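Local coordinates for protein taurocyamine kinase (Schistosoma mansoni, PDB 4WOD) that reversibly transfers phosphate between ATP and the guanidino compound taurocyamine, as a duplicated phosphagen kinase carrying two kinase repeats in one chain, at residues A[106-118]-A[338-350]. The protein carries 4 engineered substitutions. Residues are numbered along the deposited sequence; the frame is centred on the assembly and turned at random.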
loop_
_atom_site.group_PDB
_atom_site.type_symbol
_atom_site.label_atom_id
_atom_site.label_comp_id
_atom_site.label_asym_id
_atom_site.label_seq_id
_atom_site.Cartn_x
_atom_site.Cartn_y
_atom_site.Cartn_z
ATOM N N SER A 106 9.787 32.406 -1.517
ATOM C CA SER A 106 11.040 31.704 -1.727
ATOM C C SER A 106 11.046 30.310 -1.103
ATOM O O SER A 106 10.739 30.146 0.074
ATOM C CB SER A 106 12.198 32.522 -1.160
ATOM O OG SER A 106 13.407 31.809 -1.277
ATOM N N PHE A 107 11.405 29.325 -1.918
ATOM C CA PHE A 107 11.598 27.934 -1.496
ATOM C C PHE A 107 13.053 27.500 -1.651
ATOM O O PHE A 107 13.706 27.881 -2.622
ATOM C CB PHE A 107 10.737 27.006 -2.342
ATOM C CG PHE A 107 9.278 27.177 -2.125
ATOM C CD1 PHE A 107 8.681 26.708 -0.957
ATOM C CD2 PHE A 107 8.500 27.794 -3.073
ATOM C CE1 PHE A 107 7.330 26.858 -0.756
ATOM C CE2 PHE A 107 7.139 27.947 -2.877
ATOM C CZ PHE A 107 6.557 27.484 -1.725
ATOM N N THR A 108 13.545 26.658 -0.751
ATOM C CA THR A 108 14.914 26.174 -0.886
ATOM C C THR A 108 15.015 25.363 -2.174
ATOM O O THR A 108 14.028 24.760 -2.615
ATOM C CB THR A 108 15.369 25.320 0.335
ATOM O OG1 THR A 108 14.451 24.237 0.540
ATOM C CG2 THR A 108 15.424 26.178 1.589
ATOM N N ASP A 109 16.184 25.386 -2.807
ATOM C CA ASP A 109 16.392 24.588 -4.002
ATOM C C ASP A 109 16.329 23.120 -3.602
ATOM O O ASP A 109 16.983 22.723 -2.634
ATOM C CB ASP A 109 17.729 24.896 -4.664
ATOM C CG ASP A 109 17.831 24.285 -6.047
ATOM O OD1 ASP A 109 17.935 23.042 -6.132
ATOM O OD2 ASP A 109 17.788 25.044 -7.053
ATOM N N LEU A 110 15.569 22.308 -4.341
ATOM C CA LEU A 110 15.336 20.935 -3.892
ATOM C C LEU A 110 16.570 20.043 -4.019
ATOM O O LEU A 110 16.633 18.960 -3.415
ATOM C CB LEU A 110 14.146 20.325 -4.656
ATOM C CG LEU A 110 12.820 20.800 -4.055
ATOM C CD1 LEU A 110 11.580 20.342 -4.854
ATOM C CD2 LEU A 110 12.722 20.360 -2.597
ATOM N N ASN A 111 17.565 20.479 -4.784
ATOM C CA ASN A 111 18.778 19.693 -4.882
ATOM C C ASN A 111 19.684 19.864 -3.658
ATOM O O ASN A 111 20.694 19.170 -3.518
ATOM C CB ASN A 111 19.520 20.022 -6.175
ATOM C CG ASN A 111 19.204 19.015 -7.248
ATOM O OD1 ASN A 111 18.901 17.860 -6.934
ATOM N ND2 ASN A 111 19.217 19.440 -8.498
ATOM N N THR A 112 19.291 20.753 -2.754
ATOM C CA THR A 112 19.954 20.849 -1.454
ATOM C C THR A 112 19.931 19.492 -0.731
ATOM O O THR A 112 20.841 19.167 0.011
ATOM C CB THR A 112 19.284 21.922 -0.565
ATOM O OG1 THR A 112 19.266 23.177 -1.263
ATOM C CG2 THR A 112 20.024 22.085 0.767
ATOM N N TYR A 113 18.897 18.690 -0.991
ATOM C CA TYR A 113 18.701 17.435 -0.265
ATOM C C TYR A 113 19.245 16.238 -1.035
ATOM O O TYR A 113 18.500 15.361 -1.490
ATOM C CB TYR A 113 17.205 17.297 0.087
ATOM C CG TYR A 113 16.725 18.617 0.613
ATOM C CD1 TYR A 113 17.179 19.104 1.839
ATOM C CD2 TYR A 113 15.908 19.429 -0.151
ATOM C CE1 TYR A 113 16.795 20.340 2.290
ATOM C CE2 TYR A 113 15.516 20.667 0.293
ATOM C CZ TYR A 113 15.960 21.120 1.509
ATOM O OH TYR A 113 15.559 22.358 1.936
ATOM N N GLY A 114 20.571 16.214 -1.181
ATOM C CA GLY A 114 21.247 15.082 -1.776
ATOM C C GLY A 114 21.547 15.179 -3.254
ATOM O O GLY A 114 22.096 14.243 -3.814
ATOM N N ASN A 115 21.199 16.302 -3.876
ATOM C CA ASN A 115 21.379 16.496 -5.318
ATOM C C ASN A 115 20.778 15.355 -6.148
ATOM O O ASN A 115 21.449 14.758 -6.988
ATOM C CB ASN A 115 22.857 16.665 -5.664
ATOM C CG ASN A 115 23.060 17.205 -7.065
ATOM O OD1 ASN A 115 22.238 17.980 -7.562
ATOM N ND2 ASN A 115 24.138 16.786 -7.720
ATOM N N LEU A 116 19.509 15.063 -5.885
ATOM C CA LEU A 116 18.804 13.933 -6.495
ATOM C C LEU A 116 17.814 14.358 -7.576
ATOM O O LEU A 116 17.235 13.518 -8.270
ATOM C CB LEU A 116 18.037 13.144 -5.418
ATOM C CG LEU A 116 18.762 12.711 -4.140
ATOM C CD1 LEU A 116 17.772 12.164 -3.083
ATOM C CD2 LEU A 116 19.861 11.697 -4.442
ATOM N N VAL A 117 17.595 15.654 -7.718
ATOM C CA VAL A 117 16.515 16.097 -8.587
ATOM C C VAL A 117 16.994 16.406 -10.010
ATOM O O VAL A 117 17.800 17.301 -10.222
ATOM C CB VAL A 117 15.812 17.342 -8.003
ATOM C CG1 VAL A 117 14.739 17.825 -8.947
ATOM C CG2 VAL A 117 15.209 17.019 -6.658
ATOM N N VAL A 118 16.478 15.664 -10.983
ATOM C CA VAL A 118 16.807 15.877 -12.396
ATOM C C VAL A 118 16.158 17.144 -12.948
ATOM O O VAL A 118 16.785 17.955 -13.641
ATOM C CB VAL A 118 16.332 14.689 -13.262
ATOM C CG1 VAL A 118 16.669 14.922 -14.732
ATOM C CG2 VAL A 118 16.907 13.393 -12.755
ATOM N N MET A 338 3.804 20.318 -1.827
ATOM C CA MET A 338 4.787 19.667 -2.671
ATOM C C MET A 338 6.195 19.855 -2.119
ATOM O O MET A 338 6.947 18.894 -1.945
ATOM C CB MET A 338 4.723 20.218 -4.100
ATOM C CG MET A 338 5.725 19.590 -5.054
ATOM S SD MET A 338 7.272 20.539 -5.176
ATOM C CE MET A 338 8.109 19.697 -6.505
ATOM N N HIS A 339 6.556 21.100 -1.853
ATOM C CA HIS A 339 7.937 21.381 -1.495
ATOM C C HIS A 339 8.318 20.740 -0.172
ATOM O O HIS A 339 9.400 20.154 -0.047
ATOM C CB HIS A 339 8.198 22.876 -1.429
ATOM C CG HIS A 339 9.637 23.199 -1.179
ATOM N ND1 HIS A 339 10.143 23.405 0.086
ATOM C CD2 HIS A 339 10.682 23.323 -2.029
ATOM C CE1 HIS A 339 11.438 23.650 0.004
ATOM N NE2 HIS A 339 11.790 23.615 -1.269
ATOM N N SER A 340 7.425 20.864 0.808
ATOM C CA SER A 340 7.632 20.316 2.138
ATOM C C SER A 340 7.756 18.807 2.090
ATOM O O SER A 340 8.688 18.239 2.651
ATOM C CB SER A 340 6.487 20.701 3.073
ATOM O OG SER A 340 6.553 22.080 3.374
ATOM N N GLY A 341 6.792 18.164 1.443
ATOM C CA GLY A 341 6.792 16.716 1.332
ATOM C C GLY A 341 7.979 16.177 0.550
ATOM O O GLY A 341 8.625 15.214 0.993
ATOM N N VAL A 342 8.277 16.785 -0.603
ATOM C CA VAL A 342 9.360 16.291 -1.431
ATOM C C VAL A 342 10.678 16.455 -0.664
ATOM O O VAL A 342 11.528 15.547 -0.647
ATOM C CB VAL A 342 9.435 17.006 -2.823
ATOM C CG1 VAL A 342 10.767 16.773 -3.466
ATOM C CG2 VAL A 342 8.319 16.519 -3.762
ATOM N N ARG A 343 10.826 17.605 -0.008
ATOM C CA ARG A 343 12.020 17.847 0.785
ATOM C C ARG A 343 12.204 16.737 1.850
ATOM O O ARG A 343 13.282 16.153 1.950
ATOM C CB ARG A 343 11.964 19.227 1.452
ATOM C CG ARG A 343 13.016 19.360 2.541
ATOM C CD ARG A 343 13.005 20.726 3.221
ATOM N NE ARG A 343 14.171 20.839 4.095
ATOM C CZ ARG A 343 14.538 21.952 4.726
ATOM N NH1 ARG A 343 13.833 23.066 4.566
ATOM N NH2 ARG A 343 15.624 21.957 5.496
ATOM N N ALA A 344 11.145 16.421 2.600
ATOM C CA ALA A 344 11.197 15.335 3.579
ATOM C C ALA A 344 11.591 13.991 2.942
ATOM O O ALA A 344 12.366 13.216 3.515
ATOM C CB ALA A 344 9.834 15.190 4.311
ATOM N N LEU A 345 11.037 13.705 1.772
ATOM C CA LEU A 345 11.305 12.424 1.116
ATOM C C LEU A 345 12.743 12.326 0.614
ATOM O O LEU A 345 13.384 11.275 0.725
ATOM C CB LEU A 345 10.336 12.206 -0.040
ATOM C CG LEU A 345 8.847 12.099 0.284
ATOM C CD1 LEU A 345 8.061 11.923 -1.013
ATOM C CD2 LEU A 345 8.595 10.929 1.263
ATOM N N LEU A 346 13.252 13.418 0.062
ATOM C CA LEU A 346 14.623 13.422 -0.422
ATOM C C LEU A 346 15.594 13.360 0.767
ATOM O O LEU A 346 16.636 12.690 0.695
ATOM C CB LEU A 346 14.887 14.658 -1.310
ATOM C CG LEU A 346 14.102 14.768 -2.624
ATOM C CD1 LEU A 346 14.329 16.125 -3.250
ATOM C CD2 LEU A 346 14.433 13.658 -3.632
ATOM N N GLU A 347 15.258 14.045 1.861
ATOM C CA GLU A 347 16.072 13.949 3.079
ATOM C C GLU A 347 16.083 12.497 3.590
ATOM O O GLU A 347 17.111 11.990 4.058
ATOM C CB GLU A 347 15.554 14.892 4.169
ATOM C CG GLU A 347 15.911 16.352 3.950
ATOM C CD GLU A 347 15.258 17.293 4.959
ATOM O OE1 GLU A 347 14.252 16.917 5.579
ATOM O OE2 GLU A 347 15.742 18.427 5.121
ATOM N N LEU A 348 14.944 11.821 3.459
ATOM C CA LEU A 348 14.860 10.424 3.875
ATOM C C LEU A 348 15.676 9.508 2.953
ATOM O O LEU A 348 16.294 8.545 3.421
ATOM C CB LEU A 348 13.401 9.976 3.939
ATOM C CG LEU A 348 13.133 8.627 4.608
ATOM C CD1 LEU A 348 13.804 8.572 5.969
ATOM C CD2 LEU A 348 11.633 8.407 4.747
ATOM N N GLU A 349 15.709 9.797 1.652
ATOM C CA GLU A 349 16.540 9.004 0.748
ATOM C C GLU A 349 18.006 9.143 1.159
ATOM O O GLU A 349 18.766 8.163 1.198
ATOM C CB GLU A 349 16.358 9.436 -0.707
ATOM C CG GLU A 349 17.359 8.819 -1.661
ATOM C CD GLU A 349 17.079 7.345 -1.970
ATOM O OE1 GLU A 349 15.973 6.862 -1.644
ATOM O OE2 GLU A 349 17.963 6.677 -2.551
ATOM N N VAL A 350 18.403 10.370 1.468
ATOM C CA VAL A 350 19.786 10.633 1.878
ATOM C C VAL A 350 20.115 9.855 3.151
ATOM O O VAL A 350 21.173 9.229 3.244
ATOM C CB VAL A 350 20.022 12.138 2.084
ATOM C CG1 VAL A 350 21.348 12.380 2.811
ATOM C CG2 VAL A 350 20.015 12.846 0.745
#
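Tyr113 packs its ring over the chain of Arg343 and beside that of Glu347, showing how much of a loop-helix contact one aromatic side chain can carry. Tyr113 CB rests on Leu346 CB at 3.8 Å. Further out, CD1 meets the extended chain of Glu347, its carboxylate perpendicular to the ring. CE1 approaches both Arg343 NE and Glu347 OE2. CE2 and CZ receive Arg343 CG, a CH-pi contact 3.7 Å from the centroid of the Tyr113 ring, while Thr112 CB covers the opposite face. At the tip, Tyr113 OH sits over the guanidinium face and shares a 2.6 Å hydrogen bond with Thr108 OG1. The salt bridge from Arg343 NE to Glu347 OE2 (3.1 Å) helps hold the guanidinium with its face to Tyr113 OH.

Beside it, His339 turns its ring away from its own backbone N (chi1 -175°), out to the loop, where His339 NE2 donates to Thr108 O (2.9 Å, 154°). Phe107 CB covers a face of that imidazole. Deeper in, Leu346 CD1 packs on Val117 CG2 at 3.6 Å, and Leu110 reaches Met338 and Val342.

The loop before central strand 117-126 thus lies along helix 331-355, with Val280 of neighbouring strand 277-283 touching Leu110, Val117 and Met338, and Leu236 of helix 236-251 meeting Met338 and His339.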